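PDB 2JHN: 3-methyladenine dna-glycosylase from Archaeoglobus fulgidus, which belongs to the helix-hairpin-helix superfamily of base excision DNA repair proteins and carries a TATA-box-binding-protein-like domain at its amino-terminal end. Local coordinates for residues M1-L6 / T57-G62; D95-M100 / S248-N253; A166-G171 / L187-A192. The protein carries 1 engineered substitution. One frame throughout, in Å; residues are numbered along the deposited sequence.

Contact 1 of 3, residues M1-L6 / T57-G62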
ATOM      1  N   MET A   1       8.550  15.375  19.270  1.00 29.00           N
ATOM      2  CA  MET A   1       7.100  15.045  19.322  1.00 28.20           C
ATOM      3  C   MET A   1       6.330  15.985  18.449  1.00 27.07           C
ATOM      4  O   MET A   1       6.419  17.216  18.605  1.00 26.94           O
ATOM      5  CB  MET A   1       6.521  15.255  20.724  1.00 29.18           C
ATOM      6  CG  MET A   1       7.129  14.440  21.768  1.00 30.91           C
ATOM      7  SD  MET A   1       6.139  13.007  22.008  1.00 33.40           S
ATOM      8  CE  MET A   1       7.425  11.950  22.649  1.00 31.79           C
ATOM      9  N   TRP A   2       5.551  15.405  17.548  1.00 24.54           N
ATOM     10  CA  TRP A   2       4.477  16.119  16.891  1.00 23.24           C
ATOM     11  C   TRP A   2       3.247  15.239  17.061  1.00 22.09           C
ATOM     12  O   TRP A   2       3.368  14.035  17.323  1.00 21.85           O
ATOM     13  CB  TRP A   2       4.783  16.338  15.408  1.00 23.67           C
ATOM     14  CG  TRP A   2       6.046  17.158  15.124  1.00 23.33           C
ATOM     15  CD1 TRP A   2       6.120  18.505  14.890  1.00 24.77           C
ATOM     16  CD2 TRP A   2       7.385  16.659  15.020  1.00 23.08           C
ATOM     17  NE1 TRP A   2       7.430  18.877  14.658  1.00 23.15           N
ATOM     18  CE2 TRP A   2       8.224  17.765  14.729  1.00 23.91           C
ATOM     19  CE3 TRP A   2       7.963  15.391  15.159  1.00 22.83           C
ATOM     20  CZ2 TRP A   2       9.624  17.636  14.576  1.00 24.53           C
ATOM     21  CZ3 TRP A   2       9.362  15.257  15.001  1.00 24.38           C
ATOM     22  CH2 TRP A   2      10.172  16.376  14.720  1.00 24.86           C
ATOM     23  N   ARG A   3       2.077  15.841  16.893  1.00 22.02           N
ATOM     24  CA  ARG A   3       0.793  15.154  17.071  1.00 21.09           C
ATOM     25  C   ARG A   3      -0.112  15.382  15.871  1.00 21.09           C
ATOM     26  O   ARG A   3      -0.219  16.508  15.368  1.00 21.43           O
ATOM     27  CB  ARG A   3       0.089  15.643  18.341  1.00 21.22           C
ATOM     28  CG  ARG A   3       0.780  15.202  19.626  1.00 20.68           C
ATOM     29  CD  ARG A   3       0.039  15.692  20.894  1.00 20.77           C
ATOM     30  NE  ARG A   3       0.474  14.922  22.064  1.00 21.50           N
ATOM     31  CZ  ARG A   3       1.576  15.177  22.781  1.00 19.95           C
ATOM     32  NH1 ARG A   3       2.363  16.196  22.473  1.00 21.45           N
ATOM     33  NH2 ARG A   3       1.890  14.400  23.799  1.00 20.17           N
ATOM     34  N   ILE A   4      -0.729  14.298  15.408  1.00 20.47           N
ATOM     35  CA  ILE A   4      -1.758  14.358  14.374  1.00 21.08           C
ATOM     36  C   ILE A   4      -3.113  14.165  15.047  1.00 20.61           C
ATOM     37  O   ILE A   4      -3.419  13.073  15.517  1.00 19.98           O
ATOM     38  CB  ILE A   4      -1.574  13.238  13.305  1.00 21.01           C
ATOM     39  CG1 ILE A   4      -0.229  13.363  12.582  1.00 20.96           C
ATOM     40  CG2 ILE A   4      -2.751  13.262  12.284  1.00 21.20           C
ATOM     41  CD1 ILE A   4       0.047  12.201  11.621  1.00 21.21           C
ATOM     42  N   GLU A   5      -3.922  15.220  15.071  1.00 21.62           N
ATOM     43  CA  GLU A   5      -5.238  15.171  15.728  1.00 22.44           C
ATOM     44  C   GLU A   5      -6.342  14.852  14.735  1.00 22.09           C
ATOM     45  O   GLU A   5      -6.481  15.533  13.727  1.00 22.46           O
ATOM     46  CB  GLU A   5      -5.531  16.500  16.431  1.00 22.86           C
ATOM     47  CG  GLU A   5      -4.477  16.902  17.458  1.00 24.10           C
ATOM     48  CD  GLU A   5      -4.441  15.999  18.686  1.00 27.04           C
ATOM     49  OE1 GLU A   5      -5.336  15.123  18.882  1.00 26.87           O
ATOM     50  OE2 GLU A   5      -3.489  16.179  19.478  1.00 29.38           O
ATOM     51  N   LEU A   6      -7.113  13.817  15.033  1.00 22.70           N
ATOM     52  CA  LEU A   6      -8.143  13.287  14.125  1.00 22.84           C
ATOM     53  C   LEU A   6      -9.527  13.723  14.588  1.00 24.49           C
ATOM     54  O   LEU A   6      -9.747  13.898  15.792  1.00 24.45           O
ATOM     55  CB  LEU A   6      -8.099  11.759  14.109  1.00 21.83           C
ATOM     56  CG  LEU A   6      -6.734  11.063  13.960  1.00 20.36           C
ATOM     57  CD1 LEU A   6      -6.902   9.556  13.998  1.00 19.02           C
ATOM     58  CD2 LEU A   6      -6.042  11.525  12.708  1.00 18.34           C
ATOM     59  N   THR A  57      -5.534  10.556  18.439  1.00 20.32           N
ATOM     60  CA  THR A  57      -4.271  11.293  18.396  1.00 20.05           C
ATOM     61  C   THR A  57      -3.132  10.363  18.069  1.00 18.58           C
ATOM     62  O   THR A  57      -2.866   9.432  18.816  1.00 18.12           O
ATOM     63  CB  THR A  57      -3.956  11.993  19.749  1.00 20.07           C
ATOM     64  OG1 THR A  57      -5.031  12.860  20.093  1.00 22.70           O
ATOM     65  CG2 THR A  57      -2.661  12.813  19.648  1.00 19.34           C
ATOM     66  N   ILE A  58      -2.449  10.640  16.962  1.00 18.03           N
ATOM     67  CA  ILE A  58      -1.273   9.869  16.581  1.00 17.94           C
ATOM     68  C   ILE A  58      -0.037  10.741  16.832  1.00 17.54           C
ATOM     69  O   ILE A  58       0.089  11.842  16.302  1.00 18.88           O
ATOM     70  CB  ILE A  58      -1.326   9.412  15.068  1.00 18.00           C
ATOM     71  CG1 ILE A  58      -2.616   8.619  14.757  1.00 17.31           C
ATOM     72  CG2 ILE A  58      -0.047   8.636  14.669  1.00 17.22           C
ATOM     73  CD1 ILE A  58      -2.906   7.392  15.662  1.00 16.72           C
ATOM     74  N   VAL A  59       0.858  10.232  17.662  1.00 17.81           N
ATOM     75  CA  VAL A  59       2.149  10.872  17.875  1.00 17.92           C
ATOM     76  C   VAL A  59       3.137  10.469  16.775  1.00 17.85           C
ATOM     77  O   VAL A  59       3.205   9.292  16.392  1.00 18.42           O
ATOM     78  CB  VAL A  59       2.707  10.513  19.260  1.00 18.44           C
ATOM     79  CG1 VAL A  59       4.132  11.124  19.473  1.00 18.80           C
ATOM     80  CG2 VAL A  59       1.730  10.981  20.330  1.00 17.79           C
ATOM     81  N   VAL A  60       3.871  11.460  16.280  1.00 18.73           N
ATOM     82  CA  VAL A  60       5.005  11.255  15.359  1.00 18.48           C
ATOM     83  C   VAL A  60       6.322  11.735  15.998  1.00 19.77           C
ATOM     84  O   VAL A  60       6.390  12.821  16.581  1.00 19.43           O
ATOM     85  CB  VAL A  60       4.797  11.962  13.996  1.00 18.97           C
ATOM     86  CG1 VAL A  60       5.930  11.594  13.020  1.00 18.73           C
ATOM     87  CG2 VAL A  60       3.427  11.590  13.369  1.00 17.38           C
ATOM     88  N   GLU A  61       7.341  10.896  15.902  1.00 20.58           N
ATOM     89  CA  GLU A  61       8.704  11.285  16.257  1.00 22.77           C
ATOM     90  C   GLU A  61       9.627  11.016  15.073  1.00 23.43           C
ATOM     91  O   GLU A  61       9.374  10.117  14.250  1.00 22.89           O
ATOM     92  CB  GLU A  61       9.177  10.491  17.471  1.00 22.04           C
ATOM     93  CG  GLU A  61       8.355  10.706  18.737  1.00 23.56           C
ATOM     94  CD  GLU A  61       8.939   9.971  19.935  1.00 24.60           C
ATOM     95  OE1 GLU A  61      10.140  10.162  20.231  1.00 28.35           O
ATOM     96  OE2 GLU A  61       8.208   9.203  20.588  1.00 27.21           O
ATOM     97  N   GLY A  62      10.712  11.782  14.992  1.00 24.51           N
ATOM     98  CA  GLY A  62      11.663  11.605  13.903  1.00 25.01           C
ATOM     99  C   GLY A  62      12.732  12.674  13.943  1.00 25.83           C
ATOM    100  O   GLY A  62      12.672  13.579  14.781  1.00 26.10           O
TER
HETATM  101  O   HOH W   1      10.752  13.530  17.752  1.00 30.00           O
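Thr57 holds OG1 anti to its carbonyl carbon (chi1 -57°), and Glu5 bends at chi2 (-68°), which swings CD round so that the two side chains lie side by side and point the same way. The Thr57 OG1 hydroxyl then donates to Glu5 OE1 at 2.6 Å, on the syn side and somewhat out of the carboxylate plane. This is a non-hydrogen-bonded pair of the strands, so the side chains supply a link that the backbone does not; a threonine, beta-branched with a short hydroxyl, suits it. On the same face the extended chain of Arg3 passes Thr57, with CD 4.1 Å from Thr57 CG2, before its NE reaches Glu53 in a salt bridge. Farther along, Met1 SD rests 3.7 Å from Val59 CG1.

The other face is hydrophobic. Ile4 CD1 meets Val60 CG2 at 3.9 Å, and both residues also touch Trp69 on helix 69-80. Trp2 turns an edge to the partner strand, CE3 lying 3.3 Å from Val60 O, while its ring stacks with Trp69 and Phe64. Paired backbone bonds join Trp2 to Val60 and Ile4 to Ile58, the latter pair including Ile4 N to Ile58 O at 2.7 Å. This is the antiparallel outer strand pair of the TATA-box-binding-protein-like domain, a sheet with a helix packed on one face.

Contact 2 of 3, residues D95-M100 / S248-N253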
ATOM      1  N   ASP A  95     -25.468  -0.851   2.668  1.00 17.91           N
ATOM      2  CA  ASP A  95     -25.390  -2.084   1.907  1.00 17.14           C
ATOM      3  C   ASP A  95     -25.132  -3.211   2.913  1.00 17.63           C
ATOM      4  O   ASP A  95     -24.187  -3.121   3.711  1.00 17.20           O
ATOM      5  CB  ASP A  95     -24.281  -1.958   0.821  1.00 18.32           C
ATOM      6  CG  ASP A  95     -24.028  -3.244   0.054  1.00 18.72           C
ATOM      7  OD1 ASP A  95     -23.723  -4.301   0.669  1.00 18.59           O
ATOM      8  OD2 ASP A  95     -24.080  -3.206  -1.197  1.00 21.19           O
ATOM      9  N   GLU A  96     -25.969  -4.257   2.895  1.00 16.94           N
ATOM     10  CA  GLU A  96     -25.908  -5.294   3.933  1.00 16.94           C
ATOM     11  C   GLU A  96     -24.500  -5.917   4.059  1.00 16.11           C
ATOM     12  O   GLU A  96     -23.986  -6.076   5.168  1.00 15.05           O
ATOM     13  CB  GLU A  96     -26.920  -6.417   3.678  1.00 16.93           C
ATOM     14  CG  GLU A  96     -27.023  -7.355   4.886  1.00 18.33           C
ATOM     15  CD  GLU A  96     -28.058  -8.463   4.743  1.00 19.00           C
ATOM     16  OE1 GLU A  96     -28.846  -8.436   3.778  1.00 18.56           O
ATOM     17  OE2 GLU A  96     -28.059  -9.367   5.617  1.00 20.33           O
ATOM     18  N   LYS A  97     -23.921  -6.271   2.910  1.00 15.73           N
ATOM     19  CA  LYS A  97     -22.577  -6.862   2.833  1.00 16.25           C
ATOM     20  C   LYS A  97     -21.453  -5.871   3.193  1.00 15.38           C
ATOM     21  O   LYS A  97     -20.523  -6.238   3.927  1.00 15.08           O
ATOM     22  CB  LYS A  97     -22.381  -7.540   1.466  1.00 18.36           C
ATOM     23  CG  LYS A  97     -23.310  -8.770   1.244  1.00 19.92           C
ATOM     24  CD  LYS A  97     -23.322  -9.686   2.489  1.00 24.43           C
ATOM     25  CE  LYS A  97     -24.171 -10.951   2.337  1.00 27.17           C
ATOM     26  NZ  LYS A  97     -25.581 -10.686   1.958  1.00 29.73           N
ATOM     27  N   LEU A  98     -21.517  -4.622   2.712  1.00 13.92           N
ATOM     28  CA  LEU A  98     -20.549  -3.609   3.166  1.00 13.90           C
ATOM     29  C   LEU A  98     -20.615  -3.356   4.665  1.00 14.62           C
ATOM     30  O   LEU A  98     -19.573  -3.170   5.314  1.00 12.67           O
ATOM     31  CB  LEU A  98     -20.668  -2.291   2.406  1.00 13.53           C
ATOM     32  CG  LEU A  98     -20.405  -2.417   0.901  1.00 14.51           C
ATOM     33  CD1 LEU A  98     -20.592  -1.045   0.176  1.00 14.94           C
ATOM     34  CD2 LEU A  98     -19.026  -3.034   0.622  1.00 14.07           C
ATOM     35  N   ARG A  99     -21.833  -3.358   5.216  1.00 14.37           N
ATOM     36  CA  ARG A  99     -22.010  -3.139   6.646  1.00 15.02           C
ATOM     37  C   ARG A  99     -21.344  -4.256   7.464  1.00 15.71           C
ATOM     38  O   ARG A  99     -20.740  -3.985   8.504  1.00 16.34           O
ATOM     39  CB  ARG A  99     -23.502  -3.066   6.996  1.00 15.65           C
ATOM     40  CG  ARG A  99     -23.770  -2.539   8.404  1.00 14.37           C
ATOM     41  CD  ARG A  99     -25.235  -2.091   8.531  1.00 17.75           C
ATOM     42  NE  ARG A  99     -26.135  -3.234   8.429  1.00 16.10           N
ATOM     43  CZ  ARG A  99     -26.953  -3.476   7.402  1.00 17.86           C
ATOM     44  NH1 ARG A  99     -27.008  -2.623   6.388  1.00 17.84           N
ATOM     45  NH2 ARG A  99     -27.731  -4.566   7.403  1.00 17.36           N
ATOM     46  N   MET A 100     -21.475  -5.485   6.961  0.50 16.45           N
ATOM     47  CA  MET A 100     -20.840  -6.705   7.466  0.50 18.58           C
ATOM     48  C   MET A 100     -19.301  -6.608   7.490  0.50 17.64           C
ATOM     49  O   MET A 100     -18.647  -7.012   8.464  0.50 17.80           O
ATOM     50  CB  MET A 100     -21.276  -7.852   6.556  0.50 18.18           C
ATOM     51  CG  MET A 100     -21.109  -9.255   7.089  0.50 20.50           C
ATOM     52  SD  MET A 100     -22.098 -10.372   6.084  0.50 23.83           S
ATOM     53  CE  MET A 100     -23.725 -10.110   6.762  0.50 23.04           C
ATOM     54  N   SER A 248     -16.890 -12.558  -4.474  1.00 23.18           N
ATOM     55  CA  SER A 248     -17.705 -13.761  -4.687  1.00 24.86           C
ATOM     56  C   SER A 248     -18.271 -14.308  -3.382  1.00 25.92           C
ATOM     57  O   SER A 248     -19.454 -14.680  -3.337  1.00 26.89           O
ATOM     58  CB  SER A 248     -16.892 -14.840  -5.396  1.00 24.70           C
ATOM     59  OG  SER A 248     -16.557 -14.411  -6.706  1.00 25.56           O
ATOM     60  N   ARG A 249     -17.430 -14.357  -2.346  1.00 26.31           N
ATOM     61  CA  ARG A 249     -17.819 -14.800  -0.998  1.00 27.68           C
ATOM     62  C   ARG A 249     -18.870 -13.890  -0.356  1.00 28.21           C
ATOM     63  O   ARG A 249     -19.814 -14.372   0.287  1.00 28.51           O
ATOM     64  CB  ARG A 249     -16.585 -14.941  -0.098  1.00 27.62           C
ATOM     65  CG  ARG A 249     -16.821 -15.784   1.139  0.50 29.41           C
ATOM     66  CD  ARG A 249     -15.599 -16.607   1.516  0.50 30.97           C
ATOM     67  NE  ARG A 249     -15.933 -17.566   2.568  0.50 32.99           N
ATOM     68  CZ  ARG A 249     -15.904 -17.285   3.869  0.50 33.50           C
ATOM     69  NH1 ARG A 249     -15.544 -16.079   4.278  0.50 33.32           N
ATOM     70  NH2 ARG A 249     -16.229 -18.210   4.760  0.50 33.80           N
ATOM     71  N   LEU A 250     -18.729 -12.582  -0.563  1.00 28.13           N
ATOM     72  CA  LEU A 250     -19.671 -11.608  -0.044  1.00 28.64           C
ATOM     73  C   LEU A 250     -21.033 -11.613  -0.715  1.00 29.39           C
ATOM     74  O   LEU A 250     -22.057 -11.530  -0.032  1.00 30.05           O
ATOM     75  CB  LEU A 250     -19.087 -10.194  -0.144  1.00 28.67           C
ATOM     76  CG  LEU A 250     -18.194  -9.730   0.993  1.00 28.58           C
ATOM     77  CD1 LEU A 250     -17.643  -8.364   0.631  1.00 28.41           C
ATOM     78  CD2 LEU A 250     -18.966  -9.669   2.315  1.00 29.53           C
ATOM     79  N   TYR A 251     -21.047 -11.691  -2.046  1.00 28.82           N
ATOM     80  CA  TYR A 251     -22.250 -11.409  -2.813  1.00 29.29           C
ATOM     81  C   TYR A 251     -22.813 -12.585  -3.597  1.00 30.13           C
ATOM     82  O   TYR A 251     -23.936 -12.506  -4.120  1.00 31.25           O
ATOM     83  CB  TYR A 251     -21.990 -10.249  -3.786  1.00 27.36           C
ATOM     84  CG  TYR A 251     -21.893  -8.884  -3.128  1.00 25.94           C
ATOM     85  CD1 TYR A 251     -23.042  -8.183  -2.734  1.00 25.46           C
ATOM     86  CD2 TYR A 251     -20.653  -8.283  -2.923  1.00 23.57           C
ATOM     87  CE1 TYR A 251     -22.955  -6.918  -2.136  1.00 23.84           C
ATOM     88  CE2 TYR A 251     -20.550  -7.021  -2.330  1.00 23.04           C
ATOM     89  CZ  TYR A 251     -21.693  -6.340  -1.933  1.00 23.05           C
ATOM     90  OH  TYR A 251     -21.602  -5.095  -1.351  1.00 21.89           O
ATOM     91  N   PHE A 252     -22.016 -13.635  -3.750  1.00 30.89           N
ATOM     92  CA  PHE A 252     -22.367 -14.737  -4.644  1.00 32.15           C
ATOM     93  C   PHE A 252     -22.239 -16.067  -3.922  1.00 32.74           C
ATOM     94  O   PHE A 252     -22.043 -17.107  -4.552  1.00 33.07           O
ATOM     95  CB  PHE A 252     -21.506 -14.716  -5.924  1.00 31.73           C
ATOM     96  CG  PHE A 252     -21.763 -13.523  -6.814  1.00 32.36           C
ATOM     97  CD1 PHE A 252     -22.692 -13.595  -7.848  1.00 33.17           C
ATOM     98  CD2 PHE A 252     -21.076 -12.317  -6.610  1.00 31.55           C
ATOM     99  CE1 PHE A 252     -22.938 -12.499  -8.670  1.00 32.75           C
ATOM    100  CE2 PHE A 252     -21.309 -11.213  -7.427  1.00 32.05           C
ATOM    101  CZ  PHE A 252     -22.244 -11.299  -8.462  1.00 33.12           C
ATOM    102  N   ASN A 253     -22.333 -16.010  -2.595  1.00 33.81           N
ATOM    103  CA  ASN A 253     -22.238 -17.185  -1.719  1.00 35.11           C
ATOM    104  C   ASN A 253     -21.072 -18.134  -2.036  1.00 35.62           C
ATOM    105  O   ASN A 253     -21.222 -19.362  -2.003  1.00 36.58           O
ATOM    106  CB  ASN A 253     -23.579 -17.944  -1.706  0.50 35.07           C
ATOM    107  CG  ASN A 253     -23.810 -18.699  -0.409  0.50 35.53           C
ATOM    108  OD1 ASN A 253     -23.833 -18.109   0.672  0.50 35.17           O
ATOM    109  ND2 ASN A 253     -23.990 -20.011  -0.515  0.50 35.73           N
TER
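Lys97 lies across the end of helix 241-251, sliding past the side chain of Tyr251 in the opposite direction. Its CB sits over one face of the Tyr251 ring, 4.0 Å from the centroid and 29° off the normal, a CH-pi contact; the same CB also meets Leu250 CD2. From there the chain bends at chi2, and the straight run from CG to CE passes beside a single backbone oxygen: CG comes to 3.3 Å from Leu250 O, CD to 3.4 Å and CE to 3.2 Å from that same atom. A second bend at chi4 takes NZ away from the contact. A lysine suits the place because its methylenes can lie on an aromatic face while its charge stays near the carboxyl-terminal end of a helix.

Tyr251 and Asp95 reach toward each other tip to tip, ring and carboxylate planes 85° apart. The phenol OH is 3.0 Å from Asp95 OD1 and 3.1 Å from Asp95 OD2, weak bonds between which its one proton is not settled. OD1 also caps helix 96-104, accepting from Leu98 N at 3.0 Å from above the carboxylate plane, and OD2 forms a salt bridge with Arg269 of helix 259-270. Aspartate is short enough to serve as an N-cap and still face outward to these partners. Leu98 CG packs beside the phenol oxygen.

The carboxylate is thus shared by a helix amino end, an arginine and a phenol, surroundings that would be expected to stabilise its negative charge, while the lysine ammonium may polarise the hydrogens of CE, which would make the closeness of Leu250 O favourable.

Contact 3 of 3, residues A166-G171 / L187-A192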
ATOM      1  N   ALA A 166      19.674   3.994  -6.428  1.00 19.73           N
ATOM      2  CA  ALA A 166      20.170   2.790  -5.767  1.00 19.11           C
ATOM      3  C   ALA A 166      19.863   1.543  -6.587  1.00 18.85           C
ATOM      4  O   ALA A 166      20.685   0.635  -6.673  1.00 18.66           O
ATOM      5  CB  ALA A 166      19.571   2.671  -4.353  1.00 18.87           C
ATOM      6  N   ILE A 167      18.673   1.516  -7.193  1.00 18.14           N
ATOM      7  CA  ILE A 167      18.257   0.436  -8.096  1.00 18.21           C
ATOM      8  C   ILE A 167      19.081   0.361  -9.388  1.00 18.54           C
ATOM      9  O   ILE A 167      19.467  -0.730  -9.836  1.00 17.79           O
ATOM     10  CB  ILE A 167      16.729   0.538  -8.409  1.00 18.18           C
ATOM     11  CG1 ILE A 167      15.935   0.244  -7.129  1.00 16.64           C
ATOM     12  CG2 ILE A 167      16.315  -0.410  -9.556  1.00 17.90           C
ATOM     13  CD1 ILE A 167      16.204  -1.157  -6.505  1.00 16.83           C
ATOM     14  N   LEU A 168      19.345   1.521  -9.975  1.00 19.28           N
ATOM     15  CA  LEU A 168      20.164   1.575 -11.177  1.00 21.25           C
ATOM     16  C   LEU A 168      21.563   1.015 -10.882  1.00 22.65           C
ATOM     17  O   LEU A 168      22.111   0.241 -11.677  1.00 23.59           O
ATOM     18  CB  LEU A 168      20.210   3.010 -11.730  1.00 21.06           C
ATOM     19  CG  LEU A 168      18.886   3.516 -12.348  1.00 22.91           C
ATOM     20  CD1 LEU A 168      19.050   4.948 -12.813  1.00 24.60           C
ATOM     21  CD2 LEU A 168      18.389   2.624 -13.498  1.00 24.90           C
ATOM     22  N   LYS A 169      22.096   1.362  -9.714  1.00 23.89           N
ATOM     23  CA  LYS A 169      23.373   0.823  -9.230  1.00 24.92           C
ATOM     24  C   LYS A 169      23.314  -0.684  -8.956  1.00 25.05           C
ATOM     25  O   LYS A 169      24.204  -1.420  -9.368  1.00 24.61           O
ATOM     26  CB  LYS A 169      23.881   1.599  -8.002  1.00 25.57           C
ATOM     27  CG  LYS A 169      25.207   1.031  -7.394  1.00 27.41           C
ATOM     28  CD  LYS A 169      26.384   1.004  -8.417  1.00 31.05           C
ATOM     29  CE  LYS A 169      27.580   0.181  -7.882  1.00 30.41           C
ATOM     30  NZ  LYS A 169      28.510  -0.306  -8.949  1.00 31.04           N
ATOM     31  N   ALA A 170      22.261  -1.154  -8.289  1.00 24.49           N
ATOM     32  CA  ALA A 170      22.062  -2.591  -8.070  1.00 24.74           C
ATOM     33  C   ALA A 170      22.072  -3.340  -9.395  1.00 24.92           C
ATOM     34  O   ALA A 170      22.648  -4.424  -9.498  1.00 25.40           O
ATOM     35  CB  ALA A 170      20.707  -2.854  -7.309  1.00 23.46           C
ATOM     36  N   GLY A 171      21.421  -2.751 -10.406  1.00 24.91           N
ATOM     37  CA  GLY A 171      21.319  -3.346 -11.743  1.00 23.79           C
ATOM     38  C   GLY A 171      20.479  -4.601 -11.804  1.00 23.26           C
ATOM     39  O   GLY A 171      20.000  -5.097 -10.778  1.00 23.35           O
ATOM     40  N   LEU A 187      12.516  -5.139 -15.705  1.00 20.61           N
ATOM     41  CA  LEU A 187      11.440  -4.155 -15.749  1.00 19.51           C
ATOM     42  C   LEU A 187      11.613  -3.067 -14.660  1.00 18.55           C
ATOM     43  O   LEU A 187      11.415  -1.880 -14.923  1.00 17.84           O
ATOM     44  CB  LEU A 187      10.094  -4.869 -15.643  1.00 20.36           C
ATOM     45  CG  LEU A 187       8.807  -4.057 -15.835  1.00 21.12           C
ATOM     46  CD1 LEU A 187       8.840  -3.250 -17.139  1.00 21.16           C
ATOM     47  CD2 LEU A 187       7.591  -4.982 -15.757  1.00 20.24           C
ATOM     48  N   ILE A 188      11.987  -3.480 -13.451  1.00 17.32           N
ATOM     49  CA  ILE A 188      12.226  -2.535 -12.352  1.00 18.07           C
ATOM     50  C   ILE A 188      13.360  -1.565 -12.710  1.00 18.20           C
ATOM     51  O   ILE A 188      13.242  -0.357 -12.534  1.00 18.32           O
ATOM     52  CB  ILE A 188      12.430  -3.269 -11.001  1.00 16.84           C
ATOM     53  CG1 ILE A 188      11.098  -3.939 -10.591  1.00 18.19           C
ATOM     54  CG2 ILE A 188      12.961  -2.285  -9.920  1.00 16.47           C
ATOM     55  CD1 ILE A 188      11.183  -4.871  -9.416  1.00 15.97           C
ATOM     56  N   VAL A 189      14.451  -2.090 -13.269  1.00 19.17           N
ATOM     57  CA  VAL A 189      15.536  -1.216 -13.714  1.00 18.94           C
ATOM     58  C   VAL A 189      15.018  -0.229 -14.782  1.00 18.54           C
ATOM     59  O   VAL A 189      15.291   0.969 -14.726  1.00 18.29           O
ATOM     60  CB  VAL A 189      16.771  -2.038 -14.174  1.00 19.65           C
ATOM     61  CG1 VAL A 189      17.797  -1.136 -14.886  1.00 20.55           C
ATOM     62  CG2 VAL A 189      17.412  -2.746 -12.976  1.00 20.70           C
ATOM     63  N   GLU A 190      14.210  -0.727 -15.711  1.00 18.98           N
ATOM     64  CA  GLU A 190      13.574   0.104 -16.739  1.00 19.34           C
ATOM     65  C   GLU A 190      12.779   1.291 -16.143  1.00 18.48           C
ATOM     66  O   GLU A 190      12.953   2.454 -16.528  1.00 17.60           O
ATOM     67  CB  GLU A 190      12.675  -0.777 -17.619  1.00 19.44           C
ATOM     68  CG  GLU A 190      12.298  -0.165 -18.957  1.00 22.10           C
ATOM     69  CD  GLU A 190      11.369  -1.056 -19.817  1.00 22.51           C
ATOM     70  OE1 GLU A 190      11.365  -2.306 -19.671  1.00 28.05           O
ATOM     71  OE2 GLU A 190      10.661  -0.481 -20.676  1.00 28.96           O
ATOM     72  N   ILE A 191      11.938   0.981 -15.162  1.00 17.02           N
ATOM     73  CA  ILE A 191      11.155   1.987 -14.466  1.00 16.49           C
ATOM     74  C   ILE A 191      12.061   2.982 -13.724  1.00 15.60           C
ATOM     75  O   ILE A 191      11.797   4.193 -13.711  1.00 15.30           O
ATOM     76  CB  ILE A 191      10.124   1.309 -13.511  1.00 16.37           C
ATOM     77  CG1 ILE A 191       9.098   0.447 -14.306  1.00 16.71           C
ATOM     78  CG2 ILE A 191       9.485   2.336 -12.581  1.00 16.51           C
ATOM     79  CD1 ILE A 191       8.105   1.245 -15.118  1.00 19.06           C
ATOM     80  N   ALA A 192      13.153   2.482 -13.138  1.00 16.37           N
ATOM     81  CA  ALA A 192      14.103   3.346 -12.400  1.00 15.95           C
ATOM     82  C   ALA A 192      14.732   4.480 -13.246  1.00 16.82           C
ATOM     83  O   ALA A 192      15.096   5.551 -12.730  1.00 16.28           O
ATOM     84  CB  ALA A 192      15.206   2.480 -11.727  1.00 15.72           C
TER
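Leu168 and Val189 mark the closest backbone approach of two helical segments, their CA atoms 6.0 Å apart, where the axes pass at 9.0 Å with an angle of 136° between directions. The small Ala192 is consistent with this close spacing: its CB is met by Leu168 CD2 at 3.6 Å and by Ile167 CG2 at 3.8 Å, so one small methyl receives two larger side chains. Ile167 CG2, anti to its own backbone N, also touches the matching methyl of Ile188, CG2 to CG2 at 3.9 Å, the two side chains crossing at a slant.

The pair is a steeply crossed two-helix hairpin in the HhH-GPD domain, helix 164-177 followed after a short loop by helix 182-192. It comes earlier in the chain than helices 205-213 and 220-229, whose connection carries a sodium site and is consistent with the helix-hairpin-helix motif itself.

Val189 divides its branches. With CG1 anti to the backbone N (chi1 169°), CG1 meets Leu168 CD2 at 4.1 Å, whereas CG2 lies against the carbonyl carbon of Gly171, 3.8 Å from its C. Glycine suits that spot because its positive phi of 68° is favoured by a residue without CB. The more exposed Leu168 leans its CD2 on Val189 O as well, while Ile188 faces inward to Ile126 and Ile127 of helix 118-127, and Ala192 O accepts a hydrogen bond from Gln164 NE2.

How the contacts relate
The three contacts do not touch. Contact 1 closes within the amino-terminal domain before either of the others opens; its centre is about 36 Å from that of contact 2 and about 35 Å from that of contact 3. Contact 2 joins residues 148 apart in sequence, and the chain between them includes both helices of contact 3, although the centres of contacts 2 and 3 lie about 42 Å apart, on opposite sides of the chain's centre. Bound ligands lie near two of the contacts: the side chain of Trp2 in contact 1 is about 4 Å from a mercury ion, and that of Ile167 in contact 3 about 10 Å from mercuribenzoic acid, whose pocket includes Lys142, Arg146 and Cys178.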